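Local coordinates for protein hydrogenase maturation protease HycI (Thermococcus kodakarensis KOD1, PDB 5ZBY) that probably acts as an endopeptidase that trims the C-terminal end of a [NiFe] hydrogenase subunit during maturation of the enzyme, at residues 5-10 with 67-72. Residues are numbered along the deposited sequence; the frame is centred on the assembly and turned at random.
Sequences EDVFSG and PDLVVF
The C-terminal end of helix 3-8, at V7 and F8, lies over the start of strand 69-75, and the backbones come nearest at F8 and L69, whose CA atoms are 7.5 Å apart. No hydrogen bond joins the two segments, and the contact is apolar. L69 does most of the touching from the strand, through its CD2 methyl. With CG anti to the backbone N (chi1 176°), the L69 side chain reaches up to the helix end. L69 CD2 sits over one face of the F8 ring, 4.2 Å from the ring centroid and 27° off the ring normal, a CH-pi contact. Its nearest ring atom is F8 CD1, 3.8 Å from L69 CD2. The same methyl meets the helix at V7. L69 CD2 is 3.9 Å from V7 CG1. The V7 carbonyl O is closer still, 3.6 Å from L69 CD2. The V7 and F8 side chains each cross that of L69 at about a right angle. Two residues along the strand, V71 adds a second methyl. V71 CG2 approaches the F8 ring obliquely, 4.0 Å from F8 CZ. F8 CE1 lies between these contacts, near both L69 CD2 and V71 CG2. Were F8 replaced by an alanine, the L69 and V71 methyls would probably lose their aromatic partner and a gap would open between helix and strand. Neighbouring strands add to the packing: F8 also touches I14 of strand 14-18, and V7 touches V121 of strand 119-125. On the other side of the strand, V70 and F72 pack on I112 of helix 105-116. This is the layered core of an alpha/beta fold, here with a short N-terminal helix packed on a central strand of the mixed sheet in this peptidase A31 protein.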
ATOM      1  N   GLU A   5     -12.381  -0.549   7.468  1.00 48.39           N
ATOM      2  CA  GLU A   5     -12.804  -1.742   8.175  1.00 45.50           C
ATOM      3  C   GLU A   5     -13.528  -2.640   7.187  1.00 40.42           C
ATOM      4  O   GLU A   5     -13.375  -3.823   7.175  1.00 45.05           O
ATOM      5  CB  GLU A   5     -13.707  -1.393   9.371  1.00 46.08           C
ATOM      6  CG  GLU A   5     -13.010  -0.926  10.641  1.00 66.60           C
ATOM      7  CD  GLU A   5     -13.933  -0.232  11.656  1.00 78.43           C
ATOM      8  OE1 GLU A   5     -15.068   0.076  11.317  1.00 94.52           O
ATOM      9  OE2 GLU A   5     -13.519   0.039  12.782  1.00 84.10           O
ATOM     10  N   ASP A   6     -14.322  -2.051   6.342  1.00 38.69           N
ATOM     11  CA  ASP A   6     -15.045  -2.767   5.327  1.00 33.97           C
ATOM     12  C   ASP A   6     -14.101  -3.476   4.391  1.00 38.16           C
ATOM     13  O   ASP A   6     -14.373  -4.598   3.971  1.00 54.17           O
ATOM     14  CB  ASP A   6     -15.927  -1.804   4.518  1.00 41.46           C
ATOM     15  CG  ASP A   6     -17.129  -1.275   5.315  1.00 92.76           C
ATOM     16  OD1 ASP A   6     -17.458  -1.844   6.381  1.00 75.25           O
ATOM     17  OD2 ASP A   6     -17.754  -0.284   4.867  1.00 73.76           O
ATOM     18  N   VAL A   7     -13.021  -2.777   4.014  1.00 49.54           N
ATOM     19  CA  VAL A   7     -12.015  -3.380   3.149  1.00 41.99           C
ATOM     20  C   VAL A   7     -11.517  -4.712   3.737  1.00 32.34           C
ATOM     21  O   VAL A   7     -11.351  -5.689   3.007  1.00 38.99           O
ATOM     22  CB  VAL A   7     -10.796  -2.462   2.929  1.00 46.87           C
ATOM     23  CG1 VAL A   7      -9.761  -3.165   2.069  1.00 49.34           C
ATOM     24  CG2 VAL A   7     -11.216  -1.157   2.275  1.00 44.19           C
ATOM     25  N   PHE A   8     -11.294  -4.715   5.052  1.00 35.23           N
ATOM     26  CA  PHE A   8     -10.669  -5.894   5.680  1.00 31.13           C
ATOM     27  C   PHE A   8     -11.667  -6.974   6.069  1.00 32.25           C
ATOM     28  O   PHE A   8     -11.288  -8.108   6.324  1.00 32.72           O
ATOM     29  CB  PHE A   8      -9.869  -5.476   6.905  1.00 32.39           C
ATOM     30  CG  PHE A   8      -8.592  -4.803   6.546  1.00 40.53           C
ATOM     31  CD1 PHE A   8      -7.458  -5.545   6.354  1.00 33.81           C
ATOM     32  CD2 PHE A   8      -8.546  -3.446   6.318  1.00 37.55           C
ATOM     33  CE1 PHE A   8      -6.263  -4.936   5.963  1.00 28.79           C
ATOM     34  CE2 PHE A   8      -7.351  -2.841   5.940  1.00 43.71           C
ATOM     35  CZ  PHE A   8      -6.218  -3.614   5.778  1.00 30.32           C
ATOM     36  N   SER A   9     -12.935  -6.610   6.063  1.00 36.44           N
ATOM     37  CA  SER A   9     -13.993  -7.476   6.584  1.00 36.36           C
ATOM     38  C   SER A   9     -14.147  -8.779   5.815  1.00 40.35           C
ATOM     39  O   SER A   9     -14.209  -8.808   4.584  1.00 38.98           O
ATOM     40  CB  SER A   9     -15.311  -6.709   6.590  1.00 41.21           C
ATOM     41  OG  SER A   9     -16.380  -7.615   6.634  1.00 51.71           O
ATOM     42  N   GLY A  10     -14.204  -9.876   6.557  1.00 38.63           N
ATOM     43  CA  GLY A  10     -14.316 -11.162   5.941  1.00 31.94           C
ATOM     44  C   GLY A  10     -13.029 -11.740   5.427  1.00 33.84           C
ATOM     45  O   GLY A  10     -13.009 -12.842   4.907  1.00 39.43           O
ATOM     46  N   PRO A  67      -3.294 -15.247  -0.188  1.00 27.08           N
ATOM     47  CA  PRO A  67      -4.070 -14.195   0.433  1.00 25.57           C
ATOM     48  C   PRO A  67      -5.553 -14.223   0.041  1.00 22.13           C
ATOM     49  O   PRO A  67      -5.896 -14.670  -1.056  1.00 27.13           O
ATOM     50  CB  PRO A  67      -3.402 -12.889  -0.134  1.00 20.96           C
ATOM     51  CG  PRO A  67      -2.914 -13.353  -1.482  1.00 26.15           C
ATOM     52  CD  PRO A  67      -2.426 -14.778  -1.268  1.00 30.44           C
ATOM     53  N   ASP A  68      -6.353 -13.660   0.940  1.00 24.41           N
ATOM     54  CA  ASP A  68      -7.745 -13.317   0.710  1.00 26.05           C
ATOM     55  C   ASP A  68      -7.804 -11.864   0.257  1.00 26.82           C
ATOM     56  O   ASP A  68      -8.687 -11.500  -0.524  1.00 29.28           O
ATOM     57  CB  ASP A  68      -8.562 -13.503   1.976  1.00 23.55           C
ATOM     58  CG  ASP A  68      -8.603 -14.976   2.425  1.00 28.97           C
ATOM     59  OD1 ASP A  68      -8.838 -15.829   1.547  1.00 33.05           O
ATOM     60  OD2 ASP A  68      -8.327 -15.222   3.603  1.00 31.87           O
ATOM     61  N   LEU A  69      -6.859 -11.055   0.764  1.00 22.61           N
ATOM     62  CA  LEU A  69      -6.786  -9.606   0.459  1.00 22.12           C
ATOM     63  C   LEU A  69      -5.327  -9.216   0.350  1.00 24.79           C
ATOM     64  O   LEU A  69      -4.519  -9.591   1.208  1.00 24.24           O
ATOM     65  CB  LEU A  69      -7.433  -8.776   1.557  1.00 21.89           C
ATOM     66  CG  LEU A  69      -7.342  -7.237   1.417  1.00 27.07           C
ATOM     67  CD1 LEU A  69      -8.119  -6.776   0.194  1.00 32.18           C
ATOM     68  CD2 LEU A  69      -7.828  -6.538   2.663  1.00 28.76           C
ATOM     69  N   VAL A  70      -5.007  -8.419  -0.673  1.00 22.74           N
ATOM     70  CA  VAL A  70      -3.691  -7.801  -0.800  1.00 21.10           C
ATOM     71  C   VAL A  70      -3.916  -6.299  -0.788  1.00 25.87           C
ATOM     72  O   VAL A  70      -4.768  -5.806  -1.535  1.00 25.04           O
ATOM     73  CB  VAL A  70      -2.975  -8.238  -2.091  1.00 19.81           C
ATOM     74  CG1 VAL A  70      -1.601  -7.516  -2.170  1.00 22.27           C
ATOM     75  CG2 VAL A  70      -2.793  -9.796  -2.092  1.00 19.85           C
ATOM     76  N   VAL A  71      -3.212  -5.602   0.096  1.00 21.40           N
ATOM     77  CA  VAL A  71      -3.335  -4.126   0.242  1.00 20.24           C
ATOM     78  C   VAL A  71      -2.018  -3.486  -0.126  1.00 24.51           C
ATOM     79  O   VAL A  71      -1.038  -3.714   0.585  1.00 25.09           O
ATOM     80  CB  VAL A  71      -3.667  -3.765   1.677  1.00 25.03           C
ATOM     81  CG1 VAL A  71      -3.832  -2.278   1.866  1.00 26.48           C
ATOM     82  CG2 VAL A  71      -4.953  -4.507   2.124  1.00 26.13           C
ATOM     83  N   PHE A  72      -1.991  -2.713  -1.208  1.00 21.11           N
ATOM     84  CA  PHE A  72      -0.819  -1.917  -1.574  1.00 20.35           C
ATOM     85  C   PHE A  72      -0.952  -0.581  -0.915  1.00 26.23           C
ATOM     86  O   PHE A  72      -2.053  -0.052  -0.838  1.00 23.78           O
ATOM     87  CB  PHE A  72      -0.723  -1.765  -3.096  1.00 19.61           C
ATOM     88  CG  PHE A  72      -0.350  -3.056  -3.771  1.00 25.70           C
ATOM     89  CD1 PHE A  72      -1.293  -3.816  -4.430  1.00 24.58           C
ATOM     90  CD2 PHE A  72       0.953  -3.528  -3.687  1.00 23.50           C
ATOM     91  CE1 PHE A  72      -0.931  -5.052  -5.035  1.00 29.35           C
ATOM     92  CE2 PHE A  72       1.298  -4.771  -4.272  1.00 23.68           C
ATOM     93  CZ  PHE A  72       0.377  -5.498  -4.959  1.00 26.12           C
TER